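Local coordinates for endo-alpha-mannosidase (Bacteroides thetaiotaomicron, PDB 4ACY), which hydrolyses alpha-mannosidic linkages within glycan chains, as an endo-acting mannosidase of glycoside hydrolase family 99 linked to N-glycan processing, at residues Y46-G51 with L120-W125; I104-I109 with L139-K144. All coordinates share one frame; numbering follows the deposited sequence.

Contact 1 (Y46-G51 with L120-W125). With FMT (formic acid), chain F.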
ATOM      1  N   TYR A  46      -3.281   1.361  -1.928  1.00 13.41           N
ATOM      2  CA  TYR A  46      -4.680   1.214  -2.329  1.00 13.93           C
ATOM      3  C   TYR A  46      -4.920  -0.170  -2.920  1.00 14.14           C
ATOM      4  O   TYR A  46      -4.118  -0.649  -3.735  1.00 14.09           O
ATOM      5  CB  TYR A  46      -5.030   2.284  -3.371  1.00 13.69           C
ATOM      6  CG  TYR A  46      -6.495   2.272  -3.738  1.00 14.06           C
ATOM      7  CD1 TYR A  46      -7.428   2.978  -2.965  1.00 14.21           C
ATOM      8  CD2 TYR A  46      -6.957   1.542  -4.828  1.00 14.59           C
ATOM      9  CE1 TYR A  46      -8.776   2.937  -3.268  1.00 14.56           C
ATOM     10  CE2 TYR A  46      -8.322   1.496  -5.150  1.00 14.93           C
ATOM     11  CZ  TYR A  46      -9.225   2.210  -4.362  1.00 14.88           C
ATOM     12  OH  TYR A  46     -10.581   2.155  -4.658  1.00 15.76           O
ATOM     13  N   TYR A  47      -6.034  -0.792  -2.533  1.00 14.22           N
ATOM     14  CA  TYR A  47      -6.384  -2.149  -2.949  1.00 14.60           C
ATOM     15  C   TYR A  47      -7.670  -2.157  -3.766  1.00 15.08           C
ATOM     16  O   TYR A  47      -8.714  -1.652  -3.327  1.00 15.12           O
ATOM     17  CB  TYR A  47      -6.446  -3.088  -1.724  1.00 14.46           C
ATOM     18  CG  TYR A  47      -5.071  -3.172  -1.108  1.00 14.04           C
ATOM     19  CD1 TYR A  47      -4.621  -2.195  -0.223  1.00 14.15           C
ATOM     20  CD2 TYR A  47      -4.176  -4.173  -1.494  1.00 14.68           C
ATOM     21  CE1 TYR A  47      -3.325  -2.217   0.279  1.00 14.05           C
ATOM     22  CE2 TYR A  47      -2.888  -4.203  -0.999  1.00 14.47           C
ATOM     23  CZ  TYR A  47      -2.467  -3.228  -0.119  1.00 14.32           C
ATOM     24  OH  TYR A  47      -1.179  -3.258   0.382  1.00 14.31           O
ATOM     25  N   ASN A  48      -7.555  -2.684  -4.978  1.00 15.18           N
ATOM     26  CA  ASN A  48      -8.658  -2.671  -5.940  1.00 15.39           C
ATOM     27  C   ASN A  48      -9.208  -4.074  -6.194  1.00 15.56           C
ATOM     28  O   ASN A  48      -9.724  -4.401  -7.283  1.00 15.88           O
ATOM     29  CB  ASN A  48      -8.218  -1.988  -7.235  1.00 15.90           C
ATOM     30  CG  ASN A  48      -7.177  -2.798  -8.001  1.00 16.24           C
ATOM     31  OD1 ASN A  48      -6.523  -3.687  -7.445  1.00 16.69           O
ATOM     32  ND2 ASN A  48      -7.037  -2.505  -9.288  1.00 16.34           N
ATOM     33  N   TRP A  49      -9.136  -4.894  -5.159  1.00 15.60           N
ATOM     34  CA  TRP A  49      -9.436  -6.307  -5.303  1.00 15.72           C
ATOM     35  C   TRP A  49     -10.808  -6.714  -4.781  1.00 15.82           C
ATOM     36  O   TRP A  49     -11.121  -7.892  -4.782  1.00 16.29           O
ATOM     37  CB  TRP A  49      -8.321  -7.173  -4.695  1.00 15.94           C
ATOM     38  CG  TRP A  49      -7.982  -6.933  -3.244  1.00 15.94           C
ATOM     39  CD1 TRP A  49      -8.796  -6.438  -2.253  1.00 15.88           C
ATOM     40  CD2 TRP A  49      -6.729  -7.223  -2.626  1.00 15.93           C
ATOM     41  NE1 TRP A  49      -8.109  -6.406  -1.046  1.00 15.57           N
ATOM     42  CE2 TRP A  49      -6.842  -6.893  -1.254  1.00 16.30           C
ATOM     43  CE3 TRP A  49      -5.521  -7.766  -3.100  1.00 16.72           C
ATOM     44  CZ2 TRP A  49      -5.782  -7.062  -0.351  1.00 16.00           C
ATOM     45  CZ3 TRP A  49      -4.468  -7.937  -2.205  1.00 16.40           C
ATOM     46  CH2 TRP A  49      -4.602  -7.585  -0.845  1.00 17.03           C
ATOM     47  N   TYR A  50     -11.632  -5.737  -4.399  1.00 15.73           N
ATOM     48  CA  TYR A  50     -12.914  -6.035  -3.758  1.00 15.76           C
ATOM     49  C   TYR A  50     -13.993  -6.160  -4.811  1.00 16.69           C
ATOM     50  O   TYR A  50     -13.973  -5.455  -5.803  1.00 16.86           O
ATOM     51  CB  TYR A  50     -13.277  -4.960  -2.739  1.00 15.32           C
ATOM     52  CG  TYR A  50     -12.253  -4.863  -1.631  1.00 14.92           C
ATOM     53  CD1 TYR A  50     -12.181  -5.840  -0.636  1.00 15.19           C
ATOM     54  CD2 TYR A  50     -11.334  -3.818  -1.599  1.00 15.07           C
ATOM     55  CE1 TYR A  50     -11.228  -5.773   0.371  1.00 14.81           C
ATOM     56  CE2 TYR A  50     -10.389  -3.730  -0.586  1.00 14.78           C
ATOM     57  CZ  TYR A  50     -10.326  -4.721   0.375  1.00 15.24           C
ATOM     58  OH  TYR A  50      -9.365  -4.632   1.347  1.00 14.98           O
ATOM     59  N   GLY A  51     -14.936  -7.072  -4.596  1.00 17.25           N
ATOM     60  CA  GLY A  51     -15.990  -7.283  -5.575  1.00 17.74           C
ATOM     61  C   GLY A  51     -17.231  -7.755  -4.869  1.00 18.43           C
ATOM     62  O   GLY A  51     -17.141  -8.269  -3.763  1.00 18.41           O
ATOM     63  N   LEU A 120      -2.028   7.585  -4.809  1.00 14.82           N
ATOM     64  CA  LEU A 120      -2.492   6.243  -4.441  1.00 14.78           C
ATOM     65  C   LEU A 120      -1.556   5.294  -5.181  1.00 14.79           C
ATOM     66  O   LEU A 120      -1.282   5.504  -6.367  1.00 15.55           O
ATOM     67  CB  LEU A 120      -3.937   6.024  -4.939  1.00 15.64           C
ATOM     68  CG  LEU A 120      -5.141   6.808  -4.388  1.00 16.12           C
ATOM     69  CD1 LEU A 120      -5.105   8.307  -4.716  1.00 17.00           C
ATOM     70  CD2 LEU A 120      -6.418   6.215  -4.963  1.00 16.57           C
ATOM     71  N   SER A 121      -1.072   4.260  -4.497  1.00 14.08           N
ATOM     72  CA  SER A 121      -0.304   3.206  -5.145  1.00 13.62           C
ATOM     73  C   SER A 121      -1.190   1.989  -5.213  1.00 13.50           C
ATOM     74  O   SER A 121      -1.483   1.368  -4.201  1.00 13.56           O
ATOM     75  CB  SER A 121       0.956   2.882  -4.355  1.00 13.41           C
ATOM     76  OG  SER A 121       1.772   2.009  -5.126  1.00 13.32           O
ATOM     77  N   VAL A 122      -1.667   1.678  -6.408  1.00 13.61           N
ATOM     78  CA  VAL A 122      -2.621   0.595  -6.554  1.00 13.59           C
ATOM     79  C   VAL A 122      -1.951  -0.763  -6.660  1.00 13.71           C
ATOM     80  O   VAL A 122      -1.018  -0.958  -7.452  1.00 13.80           O
ATOM     81  CB  VAL A 122      -3.570   0.832  -7.765  1.00 13.82           C
ATOM     82  CG1 VAL A 122      -2.811   0.827  -9.077  1.00 14.55           C
ATOM     83  CG2 VAL A 122      -4.670  -0.213  -7.782  1.00 14.38           C
ATOM     84  N   THR A 123      -2.468  -1.710  -5.887  1.00 13.39           N
ATOM     85  CA  THR A 123      -2.042  -3.097  -5.984  1.00 14.19           C
ATOM     86  C   THR A 123      -2.068  -3.601  -7.450  1.00 14.11           C
ATOM     87  O   THR A 123      -3.061  -3.405  -8.171  1.00 14.18           O
ATOM     88  CB  THR A 123      -2.910  -3.953  -5.020  1.00 14.95           C
ATOM     89  OG1 THR A 123      -2.271  -5.205  -4.776  1.00 16.98           O
ATOM     90  CG2 THR A 123      -4.329  -4.151  -5.599  1.00 14.68           C
ATOM     91  N   TRP A 124      -0.981  -4.251  -7.889  1.00 14.09           N
ATOM     92  CA  TRP A 124      -0.883  -4.700  -9.281  1.00 14.53           C
ATOM     93  C   TRP A 124      -0.439  -6.156  -9.330  1.00 14.99           C
ATOM     94  O   TRP A 124       0.649  -6.507  -8.856  1.00 14.46           O
ATOM     95  CB  TRP A 124       0.093  -3.817 -10.072  1.00 14.53           C
ATOM     96  CG  TRP A 124       0.156  -4.199 -11.519  1.00 14.62           C
ATOM     97  CD1 TRP A 124       1.089  -5.006 -12.117  1.00 14.72           C
ATOM     98  CD2 TRP A 124      -0.773  -3.829 -12.542  1.00 15.01           C
ATOM     99  NE1 TRP A 124       0.804  -5.137 -13.463  1.00 14.69           N
ATOM    100  CE2 TRP A 124      -0.331  -4.426 -13.747  1.00 14.88           C
ATOM    101  CE3 TRP A 124      -1.927  -3.039 -12.563  1.00 15.19           C
ATOM    102  CZ2 TRP A 124      -1.013  -4.256 -14.968  1.00 15.17           C
ATOM    103  CZ3 TRP A 124      -2.612  -2.872 -13.779  1.00 15.46           C
ATOM    104  CH2 TRP A 124      -2.142  -3.477 -14.961  1.00 15.19           C
ATOM    105  N   TRP A 125      -1.297  -6.999  -9.892  1.00 15.31           N
ATOM    106  CA  TRP A 125      -1.111  -8.449  -9.806  1.00 16.29           C
ATOM    107  C   TRP A 125      -0.694  -9.100 -11.125  1.00 17.56           C
ATOM    108  O   TRP A 125      -0.905 -10.292 -11.338  1.00 18.54           O
ATOM    109  CB  TRP A 125      -2.369  -9.094  -9.199  1.00 16.14           C
ATOM    110  CG  TRP A 125      -2.426  -8.850  -7.727  1.00 15.78           C
ATOM    111  CD1 TRP A 125      -3.085  -7.839  -7.079  1.00 15.68           C
ATOM    112  CD2 TRP A 125      -1.763  -9.613  -6.714  1.00 15.68           C
ATOM    113  NE1 TRP A 125      -2.873  -7.930  -5.720  1.00 15.69           N
ATOM    114  CE2 TRP A 125      -2.079  -9.022  -5.468  1.00 15.89           C
ATOM    115  CE3 TRP A 125      -0.950 -10.754  -6.735  1.00 15.68           C
ATOM    116  CZ2 TRP A 125      -1.583  -9.517  -4.254  1.00 16.04           C
ATOM    117  CZ3 TRP A 125      -0.462 -11.246  -5.532  1.00 15.75           C
ATOM    118  CH2 TRP A 125      -0.791 -10.633  -4.304  1.00 16.02           C
TER
HETATM  119  C   FMT F1381       0.754  -5.970  -0.242  1.00 22.17           C
HETATM  120  O1  FMT F1381       0.099  -6.690   0.522  1.00 23.23           O
HETATM  121  O2  FMT F1381       0.321  -4.928  -0.739  1.00 20.44           O
HETATM  122  O   HOH W   1      -4.660  -3.508 -10.477  1.00 16.44           O
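Tyr46 and Thr123 bury the most surface here, and they illustrate how a parallel strand pair hands over to the loop beyond it. The backbone of Tyr46 pairs with the neighbouring strand through two bonds: its N donates to Ser121 O (2.9 Å), and its O accepts from Thr123 N (2.9 Å). The CA-H of Val122 adds a weaker contact to the same Tyr46 O. Beyond the backbone, the Tyr46 ring has CG anti to its own N (chi1 -175°) and runs side by side with Leu120, whose CD2 covers one ring face 3.9 Å from CD1; Val122 CG2 sits at the ring edge.

Thr123 turns toward the loop. Its CB lies 3.8 Å from Tyr47 CD2, while OG1 is hydrogen-bonded to Glu154, just past the end of strand 148-153. Asn48 lays its amide against Val122 CG2, and its ND2 donates to a water (2.8 Å) that also lies close to Thr123 O. Tyr47 CD2 lies 3.4 Å above the plane of the Trp49 ring, toward its rim. Tyr47 OH donates a short bond to O2 of a formic acid (2.5 Å), probably from the crystallisation liquor, and also bonds Tyr248. An alanine in place of Tyr47 would probably leave Tyr248 without this hydroxyl and open a gap beside Thr123 and over one face of Trp49. Farther out, Trp49 and Trp125 meet rim to rim, CE3 to NE1 3.7 Å, with planes at 35°.

These are the C-terminal ends of the first two strands of a TIM barrel, where such enzymes carry their active sites. Helices 102-115 and 133-145 cover Tyr46 and Leu120 from outside, and strand 148-153 flanks strand 117-124 on its other edge.

Contact 2 (I104-I109 with L139-K144)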
ATOM      1  N   ILE A 104     -18.079   4.104  -5.856  1.00 21.37           N
ATOM      2  CA  ILE A 104     -17.102   3.790  -4.811  1.00 20.10           C
ATOM      3  C   ILE A 104     -15.756   4.478  -5.109  1.00 19.68           C
ATOM      4  O   ILE A 104     -15.138   5.114  -4.237  1.00 20.09           O
ATOM      5  CB  ILE A 104     -16.894   2.261  -4.703  1.00 19.69           C
ATOM      6  CG1 ILE A 104     -18.198   1.544  -4.299  1.00 19.30           C
ATOM      7  CG2 ILE A 104     -15.744   1.939  -3.744  1.00 19.44           C
ATOM      8  CD1 ILE A 104     -18.846   2.018  -2.989  1.00 19.37           C
ATOM      9  N   ILE A 105     -15.319   4.358  -6.352  1.00 20.34           N
ATOM     10  CA  ILE A 105     -14.049   4.954  -6.780  1.00 20.55           C
ATOM     11  C   ILE A 105     -14.105   6.457  -6.592  1.00 20.51           C
ATOM     12  O   ILE A 105     -13.198   7.033  -6.022  1.00 19.55           O
ATOM     13  CB  ILE A 105     -13.675   4.570  -8.239  1.00 20.94           C
ATOM     14  CG1 ILE A 105     -13.431   3.058  -8.381  1.00 21.28           C
ATOM     15  CG2 ILE A 105     -12.471   5.371  -8.728  1.00 20.33           C
ATOM     16  CD1 ILE A 105     -12.647   2.430  -7.259  1.00 22.38           C
ATOM     17  N   ARG A 106     -15.199   7.088  -7.029  1.00 20.92           N
ATOM     18  CA  ARG A 106     -15.383   8.522  -6.767  1.00 21.49           C
ATOM     19  C   ARG A 106     -15.281   8.851  -5.276  1.00 20.54           C
ATOM     20  O   ARG A 106     -14.583   9.788  -4.884  1.00 19.99           O
ATOM     21  CB  ARG A 106     -16.710   9.045  -7.350  1.00 23.37           C
ATOM     22  CG  ARG A 106     -16.895  10.533  -7.122  1.00 25.68           C
ATOM     23  CD  ARG A 106     -18.289  11.035  -7.510  1.00 27.97           C
ATOM     24  NE  ARG A 106     -19.344  10.577  -6.593  1.00 30.28           N
ATOM     25  CZ  ARG A 106     -19.557  11.048  -5.359  1.00 31.09           C
ATOM     26  NH1 ARG A 106     -18.792  12.000  -4.841  1.00 32.55           N
ATOM     27  NH2 ARG A 106     -20.548  10.554  -4.629  1.00 32.74           N
ATOM     28  N   LYS A 107     -15.966   8.067  -4.446  1.00 20.00           N
ATOM     29  CA  LYS A 107     -15.926   8.292  -3.010  1.00 19.34           C
ATOM     30  C   LYS A 107     -14.526   8.093  -2.406  1.00 17.98           C
ATOM     31  O   LYS A 107     -14.102   8.866  -1.538  1.00 17.73           O
ATOM     32  CB  LYS A 107     -16.955   7.404  -2.315  1.00 20.41           C
ATOM     33  CG  LYS A 107     -18.345   8.007  -2.341  1.00 21.55           C
ATOM     34  CD  LYS A 107     -19.384   7.016  -1.856  1.00 22.62           C
ATOM     35  CE  LYS A 107     -20.761   7.695  -1.818  1.00 24.24           C
ATOM     36  NZ  LYS A 107     -21.838   6.676  -1.861  1.00 25.84           N
ATOM     37  N   HIS A 108     -13.810   7.074  -2.879  1.00 16.96           N
ATOM     38  CA  HIS A 108     -12.442   6.818  -2.390  1.00 16.50           C
ATOM     39  C   HIS A 108     -11.500   7.981  -2.697  1.00 16.27           C
ATOM     40  O   HIS A 108     -10.690   8.390  -1.858  1.00 15.86           O
ATOM     41  CB  HIS A 108     -11.868   5.541  -3.007  1.00 15.74           C
ATOM     42  CG  HIS A 108     -12.356   4.270  -2.377  1.00 16.02           C
ATOM     43  ND1 HIS A 108     -13.132   4.229  -1.237  1.00 16.26           N
ATOM     44  CD2 HIS A 108     -12.123   2.984  -2.717  1.00 15.17           C
ATOM     45  CE1 HIS A 108     -13.368   2.965  -0.912  1.00 15.07           C
ATOM     46  NE2 HIS A 108     -12.758   2.192  -1.787  1.00 16.06           N
ATOM     47  N   ILE A 109     -11.631   8.524  -3.903  1.00 17.01           N
ATOM     48  CA  ILE A 109     -10.831   9.675  -4.315  1.00 17.08           C
ATOM     49  C   ILE A 109     -11.172  10.879  -3.424  1.00 17.25           C
ATOM     50  O   ILE A 109     -10.279  11.561  -2.923  1.00 17.06           O
ATOM     51  CB  ILE A 109     -11.039   9.995  -5.831  1.00 17.28           C
ATOM     52  CG1 ILE A 109     -10.422   8.892  -6.707  1.00 17.31           C
ATOM     53  CG2 ILE A 109     -10.490  11.388  -6.178  1.00 17.59           C
ATOM     54  CD1 ILE A 109      -8.898   8.693  -6.518  1.00 16.90           C
ATOM     55  N   LEU A 139      -7.813   6.326 -12.288  1.00 20.87           N
ATOM     56  CA  LEU A 139      -7.098   7.391 -12.979  1.00 20.66           C
ATOM     57  C   LEU A 139      -8.059   8.524 -13.363  1.00 21.19           C
ATOM     58  O   LEU A 139      -7.797   9.691 -13.058  1.00 20.69           O
ATOM     59  CB  LEU A 139      -6.393   6.824 -14.220  1.00 20.17           C
ATOM     60  CG  LEU A 139      -5.128   6.013 -13.918  1.00 19.80           C
ATOM     61  CD1 LEU A 139      -4.783   5.118 -15.082  1.00 19.85           C
ATOM     62  CD2 LEU A 139      -3.978   6.948 -13.578  1.00 19.26           C
ATOM     63  N   ASP A 140      -9.178   8.161 -13.990  1.00 22.61           N
ATOM     64  CA  ASP A 140     -10.175   9.146 -14.437  1.00 23.57           C
ATOM     65  C   ASP A 140     -10.677   9.994 -13.270  1.00 23.75           C
ATOM     66  O   ASP A 140     -10.726  11.233 -13.351  1.00 23.92           O
ATOM     67  CB  ASP A 140     -11.354   8.449 -15.141  1.00 24.60           C
ATOM     68  CG  ASP A 140     -11.000   7.953 -16.536  1.00 25.80           C
ATOM     69  OD1 ASP A 140      -9.942   8.342 -17.069  1.00 26.24           O
ATOM     70  OD2 ASP A 140     -11.782   7.166 -17.115  1.00 26.80           O
ATOM     71  N   GLU A 141     -11.007   9.327 -12.164  1.00 23.83           N
ATOM     72  CA  GLU A 141     -11.490  10.032 -10.978  1.00 23.22           C
ATOM     73  C   GLU A 141     -10.406  10.855 -10.286  1.00 22.41           C
ATOM     74  O   GLU A 141     -10.674  11.962  -9.802  1.00 21.74           O
ATOM     75  CB  GLU A 141     -12.200   9.072 -10.008  1.00 24.18           C
ATOM     76  CG  GLU A 141     -13.451   8.420 -10.612  1.00 26.00           C
ATOM     77  CD  GLU A 141     -14.540   9.440 -10.948  1.00 26.76           C
ATOM     78  OE1 GLU A 141     -14.702  10.418 -10.191  1.00 27.10           O
ATOM     79  OE2 GLU A 141     -15.221   9.263 -11.980  1.00 28.33           O
ATOM     80  N   ALA A 142      -9.177  10.336 -10.257  1.00 21.18           N
ATOM     81  CA  ALA A 142      -8.067  11.084  -9.665  1.00 21.76           C
ATOM     82  C   ALA A 142      -7.784  12.368 -10.460  1.00 21.92           C
ATOM     83  O   ALA A 142      -7.538  13.427  -9.875  1.00 22.22           O
ATOM     84  CB  ALA A 142      -6.806  10.209  -9.573  1.00 20.91           C
ATOM     85  N   ALA A 143      -7.851  12.264 -11.784  1.00 22.75           N
ATOM     86  CA  ALA A 143      -7.554  13.397 -12.663  1.00 23.94           C
ATOM     87  C   ALA A 143      -8.520  14.572 -12.468  1.00 25.14           C
ATOM     88  O   ALA A 143      -8.126  15.718 -12.660  1.00 25.56           O
ATOM     89  CB  ALA A 143      -7.515  12.965 -14.113  1.00 23.99           C
ATOM     90  N   LYS A 144      -9.759  14.294 -12.061  1.00 25.92           N
ATOM     91  CA  LYS A 144     -10.755  15.364 -11.794  1.00 25.88           C
ATOM     92  C   LYS A 144     -10.400  16.266 -10.608  1.00 25.39           C
ATOM     93  O   LYS A 144     -10.849  17.418 -10.528  1.00 25.46           O
ATOM     94  CB  LYS A 144     -12.148  14.776 -11.547  1.00 27.15           C
ATOM     95  CG  LYS A 144     -12.726  13.927 -12.661  1.00 27.94           C
ATOM     96  CD  LYS A 144     -14.214  13.735 -12.408  1.00 29.23           C
ATOM     97  CE  LYS A 144     -14.772  12.437 -12.955  1.00 29.83           C
ATOM     98  NZ  LYS A 144     -14.497  12.223 -14.385  1.00 30.76           N
TER
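Ile109 packs on Glu141 and Ala142 of helix 133-145, and this is the close-packed half of the contact. Both branches of the isoleucine meet Glu141, and CD1 goes on to Ala142: CG1 rests 3.8 Å from Glu141 CB, CG2 lies 3.7 Å from the backbone O of the same residue, and CD1 reaches Ala142 CB at 4.0 Å. The methyl of Ala142 is small enough to let the isoleucine tip come in over its CA as well. One turn earlier, Ile105 CG2 meets Glu141 CG at 3.7 Å, which makes the aliphatic part of an acidic residue the filling between two isoleucines. Leu138 and Val145, on the same helix as Glu141, extend this apolar patch.

The two helices, 102-115 and 133-145, belong to successive beta-alpha-beta units of the barrel and lie on its outside with strand 117-124 between them in sequence. Their segments run in broadly the same direction, with axes 9.2 Å apart at closest approach and a crossing angle of -40°, the layout of neighbouring helices around a TIM barrel.

Toward solvent the character changes. Glu141 bends at its second torsion (chi2 -64°), which swings CD away from the line of the chain, and its OE1 ends 3.7 Å from Arg106 CB, beside the stem of the arginine rather than its charged head. Arg106 NE stays 5.9 Å from that oxygen, with the guanidinium and carboxylate planes nearly perpendicular, so any attraction is probably weak; the arginine's NH2 instead forms a salt bridge with Glu103 on its own helix. The second carboxylate oxygen, Glu141 OE2, has a long salt bridge to Lys144 NZ (3.9 Å), also within its own helix.

In the fold
The four segments alternate along the chain, so contact 1 and contact 2 interlock: strand 117-124 follows helix 102-115 and precedes helix 133-145. Both contacts are mostly buried. The centre of contact 1, which joins strand and loop in the barrel wall, is about 8 Å from the centre of the chain; that of contact 2, in the surrounding helical layer, is about 17 Å from it, with exposed Arg106 at its margin. The inner contact relies on backbone bonds, aromatic rings and polar side chains at the C-terminal end of the barrel strands, the outer one on branched aliphatic packing edged by charges. The layers touch where Leu120 CD2 packs on Ile109 CD1, 3.8 Å away.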